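Local coordinates for 2-dehydropantoate 2-reductase (Enterococcus faecium, PDB 3WFI), which acts as a D-mandelate dehydrogenase of the ketopantoate reductase family, using NAD(H) to interconvert D-mandelate and its 2-keto acid, at residues H181-R186 against E232-D237; H215-A219 against I242-E246. All blocks are in the same frame, centred on the assembly; numbering follows the deposited sequence.

Interaction 1: H181-R186 against E232-D237; sequences HYSIYR and EKIELD
Tyr182 and Ile234 bring the two backbones closest, with their CA atoms 6.3 Å apart, where helix residues 181-186 lie beside the linker 232-237. The linker begins with a Schellman motif that closes the preceding helix, Lys233 taking the positive phi, and ends at Asp237, the N-cap of the next helix. At that far end the linker meets Tyr182. With CG anti to the backbone N (chi1 -176°), its ring reaches out over the linker, and Leu236 CD2 packs on one face in a CH-pi contact, 3.9 Å from the ring centroid. The carbonyl O of Glu235 lies at the ring's edge, in its plane, 3.4 Å from Tyr182 CE1. The hydroxyl goes further and accepts the N-H of Asp237 in a nearly straight bond (Asp237 N to Tyr182 OH 3.0 Å, 169°), which ties down the backbone just where the next helix starts. At the other end Tyr185 OH donates a short bond, 2.5 Å, to Glu232 OE1, coming from above the carboxylate plane. Between the two tyrosines, Ile234 lays CG1 over one face of the His181 imidazole and turns CG2 to Tyr182 CD1, 4.1 Å away. Glu232 has further partners in Lys284, by a salt bridge, and Tyr288, so its carboxylate is shared with helix 278-288, whose Ile281 and Lys284 also touch Tyr185. Arg186 makes its salt bridge to Glu240 of helix 238-246, while Ala226 and Ala229 of helix 214-231 pack against Leu236 and Ile234.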
loop_
_atom_site.group_PDB
_atom_site.type_symbol
_atom_site.label_atom_id
_atom_site.label_comp_id
_atom_site.label_asym_id
_atom_site.label_seq_id
_atom_site.Cartn_x
_atom_site.Cartn_y
_atom_site.Cartn_z
ATOM N N HIS B 181 -11.342 -3.008 -26.563
ATOM C CA HIS B 181 -10.371 -2.198 -25.832
ATOM C C HIS B 181 -10.979 -1.831 -24.472
ATOM O O HIS B 181 -10.335 -1.943 -23.425
ATOM C CB HIS B 181 -10.049 -0.940 -26.633
ATOM C CG HIS B 181 -8.768 -0.273 -26.249
ATOM N ND1 HIS B 181 -8.003 -0.656 -25.167
ATOM C CD2 HIS B 181 -8.129 0.780 -26.810
ATOM C CE1 HIS B 181 -6.942 0.127 -25.088
ATOM N NE2 HIS B 181 -7.000 1.013 -26.067
ATOM N N TYR B 182 -12.241 -1.410 -24.509
ATOM C CA TYR B 182 -12.993 -1.082 -23.310
ATOM C C TYR B 182 -13.063 -2.274 -22.384
ATOM O O TYR B 182 -12.794 -2.134 -21.195
ATOM C CB TYR B 182 -14.411 -0.647 -23.665
ATOM C CG TYR B 182 -15.251 -0.186 -22.477
ATOM C CD1 TYR B 182 -15.464 1.160 -22.232
ATOM C CD2 TYR B 182 -15.846 -1.111 -21.617
ATOM C CE1 TYR B 182 -16.252 1.578 -21.175
ATOM C CE2 TYR B 182 -16.628 -0.709 -20.541
ATOM C CZ TYR B 182 -16.828 0.644 -20.324
ATOM O OH TYR B 182 -17.586 1.053 -19.253
ATOM N N SER B 183 -13.406 -3.447 -22.925
ATOM C CA SER B 183 -13.635 -4.618 -22.089
ATOM C C SER B 183 -12.327 -5.120 -21.483
ATOM O O SER B 183 -12.315 -5.641 -20.364
ATOM C CB SER B 183 -14.382 -5.737 -22.844
ATOM O OG SER B 183 -13.495 -6.759 -23.229
ATOM N N ILE B 184 -11.219 -4.916 -22.199
ATOM C CA ILE B 184 -9.891 -5.251 -21.695
ATOM C C ILE B 184 -9.520 -4.313 -20.511
ATOM O O ILE B 184 -8.932 -4.752 -19.514
ATOM C CB ILE B 184 -8.792 -5.151 -22.805
ATOM C CG1 ILE B 184 -8.950 -6.148 -23.962
ATOM C CG2 ILE B 184 -7.382 -5.267 -22.215
ATOM C CD1 ILE B 184 -10.060 -7.166 -23.913
ATOM N N TYR B 185 -9.844 -3.025 -20.622
ATOM C CA TYR B 185 -9.616 -2.089 -19.502
ATOM C C TYR B 185 -10.485 -2.441 -18.306
ATOM O O TYR B 185 -10.006 -2.447 -17.187
ATOM C CB TYR B 185 -9.825 -0.632 -19.920
ATOM C CG TYR B 185 -8.535 0.151 -20.151
ATOM C CD1 TYR B 185 -8.124 0.500 -21.433
ATOM C CD2 TYR B 185 -7.747 0.586 -19.069
ATOM C CE1 TYR B 185 -6.948 1.237 -21.630
ATOM C CE2 TYR B 185 -6.577 1.318 -19.253
ATOM C CZ TYR B 185 -6.178 1.650 -20.521
ATOM O OH TYR B 185 -5.010 2.378 -20.635
ATOM N N ARG B 186 -11.744 -2.791 -18.556
ATOM C CA ARG B 186 -12.670 -3.173 -17.482
ATOM C C ARG B 186 -12.186 -4.416 -16.746
ATOM O O ARG B 186 -12.180 -4.465 -15.514
ATOM C CB ARG B 186 -14.068 -3.421 -18.070
ATOM C CG ARG B 186 -15.138 -3.863 -17.078
ATOM C CD ARG B 186 -16.500 -3.648 -17.730
ATOM N NE ARG B 186 -17.643 -4.146 -16.974
ATOM C CZ ARG B 186 -18.063 -5.408 -16.966
ATOM N NH1 ARG B 186 -17.390 -6.358 -17.613
ATOM N NH2 ARG B 186 -19.154 -5.727 -16.274
ATOM N N GLU B 232 -6.241 7.570 -23.654
ATOM C CA GLU B 232 -6.256 6.685 -24.822
ATOM C C GLU B 232 -7.661 6.576 -25.471
ATOM O O GLU B 232 -7.942 5.622 -26.182
ATOM C CB GLU B 232 -5.711 5.314 -24.421
ATOM C CG GLU B 232 -4.299 5.423 -23.855
ATOM C CD GLU B 232 -3.762 4.160 -23.240
ATOM O OE1 GLU B 232 -4.546 3.220 -22.972
ATOM O OE2 GLU B 232 -2.531 4.118 -23.006
ATOM N N LYS B 233 -8.511 7.577 -25.225
ATOM C CA LYS B 233 -9.820 7.714 -25.866
ATOM C C LYS B 233 -10.778 6.607 -25.479
ATOM O O LYS B 233 -11.679 6.275 -26.248
ATOM C CB LYS B 233 -9.697 7.772 -27.400
ATOM C CG LYS B 233 -8.619 8.712 -27.920
ATOM C CD LYS B 233 -8.836 10.133 -27.440
ATOM C CE LYS B 233 -7.784 11.088 -28.005
ATOM N NZ LYS B 233 -7.702 12.308 -27.160
ATOM N N ILE B 234 -10.596 6.053 -24.286
ATOM C CA ILE B 234 -11.496 5.046 -23.765
ATOM C C ILE B 234 -12.148 5.607 -22.501
ATOM O O ILE B 234 -11.466 5.894 -21.521
ATOM C CB ILE B 234 -10.737 3.758 -23.401
ATOM C CG1 ILE B 234 -10.119 3.102 -24.665
ATOM C CG2 ILE B 234 -11.685 2.813 -22.660
ATOM C CD1 ILE B 234 -11.086 2.256 -25.477
ATOM N N GLU B 235 -13.462 5.757 -22.525
ATOM C CA GLU B 235 -14.178 6.398 -21.438
ATOM C C GLU B 235 -14.930 5.366 -20.615
ATOM O O GLU B 235 -16.045 4.982 -20.942
ATOM C CB GLU B 235 -15.082 7.480 -22.021
ATOM C CG GLU B 235 -15.721 8.364 -20.974
ATOM C CD GLU B 235 -16.607 9.460 -21.568
ATOM O OE1 GLU B 235 -16.692 9.577 -22.814
ATOM O OE2 GLU B 235 -17.205 10.220 -20.779
ATOM N N LEU B 236 -14.293 4.890 -19.545
ATOM C CA LEU B 236 -14.902 3.876 -18.681
ATOM C C LEU B 236 -16.079 4.431 -17.898
ATOM O O LEU B 236 -16.045 5.559 -17.435
ATOM C CB LEU B 236 -13.877 3.302 -17.696
ATOM C CG LEU B 236 -12.672 2.566 -18.298
ATOM C CD1 LEU B 236 -11.739 2.099 -17.195
ATOM C CD2 LEU B 236 -13.131 1.400 -19.146
ATOM N N ASP B 237 -17.130 3.632 -17.775
ATOM C CA ASP B 237 -18.216 3.904 -16.832
ATOM C C ASP B 237 -17.708 3.517 -15.451
ATOM O O ASP B 237 -17.820 2.366 -15.032
ATOM C CB ASP B 237 -19.453 3.087 -17.241
ATOM C CG ASP B 237 -20.676 3.359 -16.370
ATOM O OD1 ASP B 237 -20.549 3.766 -15.200
ATOM O OD2 ASP B 237 -21.786 3.135 -16.865
#

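Interaction 2: H215-A219 against I242-E246; sequences HKMVA and IAHCE
Two helix segments cross with His215 opposite Glu246 at one end and Ala219 opposite Ile242 at the other, where the CA atoms come to 6.1 Å; the axes of the two helix segments pass 10.1 Å apart, with N-to-C directions 126° from each other. The polar end is a His-carboxylate hydrogen bond. His215 ND1 donates to Glu246 OE2 (2.7 Å, 155°), the oxygen using its syn lone pair and lying close to the imidazole plane, while the carboxylate itself is turned 64° from that plane. Glu246 gets there as an extended chain, its CG beside the backbone N, which carries the acid from its own helix across to the other. The histidine is exposed, whereas Val218 and Cys245 are buried. Inward from the polar pair the contact is apolar. Ile242 splits its branches: CG2 touches His215 CE1 at 4.0 Å, and CD1 rests on Ala219 CB at 3.9 Å. Val218 points its CG1 into the other helix and meets Cys245 CB at 3.8 Å. Lys216, on another side of its helix, forms a salt bridge with Glu300 of the second subunit. Cys245 continues the packing onto Cys189 and Val190 of helix 180-191, and both Cys245 and Ile242 reach Val222, one turn further along helix 214-231.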
loop_
_atom_site.group_PDB
_atom_site.type_symbol
_atom_site.label_atom_id
_atom_site.label_comp_id
_atom_site.label_asym_id
_atom_site.label_seq_id
_atom_site.Cartn_x
_atom_site.Cartn_y
_atom_site.Cartn_z
ATOM N N HIS B 215 -14.037 -0.569 -0.456
ATOM C CA HIS B 215 -14.699 0.226 -1.481
ATOM C C HIS B 215 -13.845 1.430 -1.871
ATOM O O HIS B 215 -13.650 1.699 -3.045
ATOM C CB HIS B 215 -16.097 0.678 -1.043
ATOM C CG HIS B 215 -16.712 1.658 -1.988
ATOM N ND1 HIS B 215 -17.205 1.285 -3.218
ATOM C CD2 HIS B 215 -16.891 2.996 -1.901
ATOM C CE1 HIS B 215 -17.658 2.352 -3.850
ATOM N NE2 HIS B 215 -17.471 3.405 -3.076
ATOM N N LYS B 216 -13.320 2.133 -0.870
ATOM C CA LYS B 216 -12.477 3.273 -1.124
ATOM C C LYS B 216 -11.233 2.870 -1.930
ATOM O O LYS B 216 -10.836 3.568 -2.863
ATOM C CB LYS B 216 -12.087 3.960 0.177
ATOM C CG LYS B 216 -10.998 5.017 0.027
ATOM C CD LYS B 216 -11.454 6.194 -0.839
ATOM C CE LYS B 216 -10.526 7.399 -0.692
ATOM N NZ LYS B 216 -9.122 7.050 -1.002
ATOM N N MET B 217 -10.614 1.763 -1.567
ATOM C CA MET B 217 -9.365 1.359 -2.234
ATOM C C MET B 217 -9.635 0.950 -3.688
ATOM O O MET B 217 -8.907 1.334 -4.601
ATOM C CB MET B 217 -8.696 0.229 -1.458
ATOM C CG MET B 217 -8.166 0.687 -0.105
ATOM S SD MET B 217 -7.222 -0.567 0.794
ATOM C CE MET B 217 -8.529 -1.748 1.189
ATOM N N VAL B 218 -10.702 0.188 -3.885
ATOM C CA VAL B 218 -11.124 -0.214 -5.222
ATOM C C VAL B 218 -11.471 1.029 -6.061
ATOM O O VAL B 218 -10.999 1.163 -7.180
ATOM C CB VAL B 218 -12.310 -1.222 -5.170
ATOM C CG1 VAL B 218 -12.943 -1.420 -6.550
ATOM C CG2 VAL B 218 -11.835 -2.558 -4.607
ATOM N N ALA B 219 -12.275 1.935 -5.504
ATOM C CA ALA B 219 -12.717 3.117 -6.234
ATOM C C ALA B 219 -11.556 3.983 -6.656
ATOM O O ALA B 219 -11.531 4.496 -7.787
ATOM C CB ALA B 219 -13.696 3.932 -5.407
ATOM N N ILE B 242 -16.483 -0.175 -11.031
ATOM C CA ILE B 242 -16.342 -0.381 -9.599
ATOM C C ILE B 242 -17.287 -1.494 -9.122
ATOM O O ILE B 242 -16.867 -2.415 -8.413
ATOM C CB ILE B 242 -16.601 0.920 -8.803
ATOM C CG1 ILE B 242 -15.467 1.916 -9.048
ATOM C CG2 ILE B 242 -16.702 0.628 -7.311
ATOM C CD1 ILE B 242 -15.781 3.353 -8.669
ATOM N N ALA B 243 -18.556 -1.411 -9.507
ATOM C CA ALA B 243 -19.537 -2.453 -9.130
ATOM C C ALA B 243 -19.097 -3.826 -9.642
ATOM O O ALA B 243 -19.220 -4.838 -8.942
ATOM C CB ALA B 243 -20.922 -2.107 -9.658
ATOM N N HIS B 244 -18.539 -3.849 -10.846
ATOM C CA HIS B 244 -18.051 -5.104 -11.437
ATOM C C HIS B 244 -16.884 -5.707 -10.639
ATOM O O HIS B 244 -16.840 -6.917 -10.393
ATOM C CB HIS B 244 -17.647 -4.874 -12.893
ATOM C CG HIS B 244 -17.131 -6.102 -13.576
ATOM N ND1 HIS B 244 -17.880 -7.251 -13.696
ATOM C CD2 HIS B 244 -15.950 -6.357 -14.190
ATOM C CE1 HIS B 244 -17.180 -8.169 -14.344
ATOM N NE2 HIS B 244 -16.001 -7.656 -14.642
ATOM N N CYS B 245 -15.929 -4.865 -10.243
ATOM C CA CYS B 245 -14.869 -5.292 -9.332
ATOM C C CYS B 245 -15.454 -5.863 -8.032
ATOM O O CYS B 245 -15.023 -6.926 -7.563
ATOM C CB CYS B 245 -13.947 -4.112 -9.003
ATOM S SG CYS B 245 -12.957 -3.540 -10.396
ATOM N N GLU B 246 -16.426 -5.146 -7.464
ATOM C CA GLU B 246 -17.000 -5.506 -6.173
ATOM C C GLU B 246 -17.918 -6.731 -6.204
ATOM O O GLU B 246 -18.169 -7.344 -5.161
ATOM C CB GLU B 246 -17.696 -4.289 -5.548
ATOM C CG GLU B 246 -16.685 -3.195 -5.202
ATOM C CD GLU B 246 -17.293 -1.996 -4.519
ATOM O OE1 GLU B 246 -18.525 -1.862 -4.488
ATOM O OE2 GLU B 246 -16.521 -1.156 -4.032
#

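In the fold
Interactions 1 and 2 belong to the helical C-terminal part of the chain and share its elements: the linker 232-237 of interaction 1 joins the two helices that pack in interaction 2. Their centres are 16 Å apart, and they meet directly where Arg186 NH2 packs 3.3 Å from His244 ND1. Helix 180-191 therefore touches both the linker between the helices, through interaction 1, and helix 238-246, through Arg186. Interaction 1 is the one nearer the NAD(+)-binding residues: the side chain of Arg186 is about 12 Å from that of Asn105, one of them, although no coenzyme is bound to this chain. Interaction 2 lies away from the known binding residues.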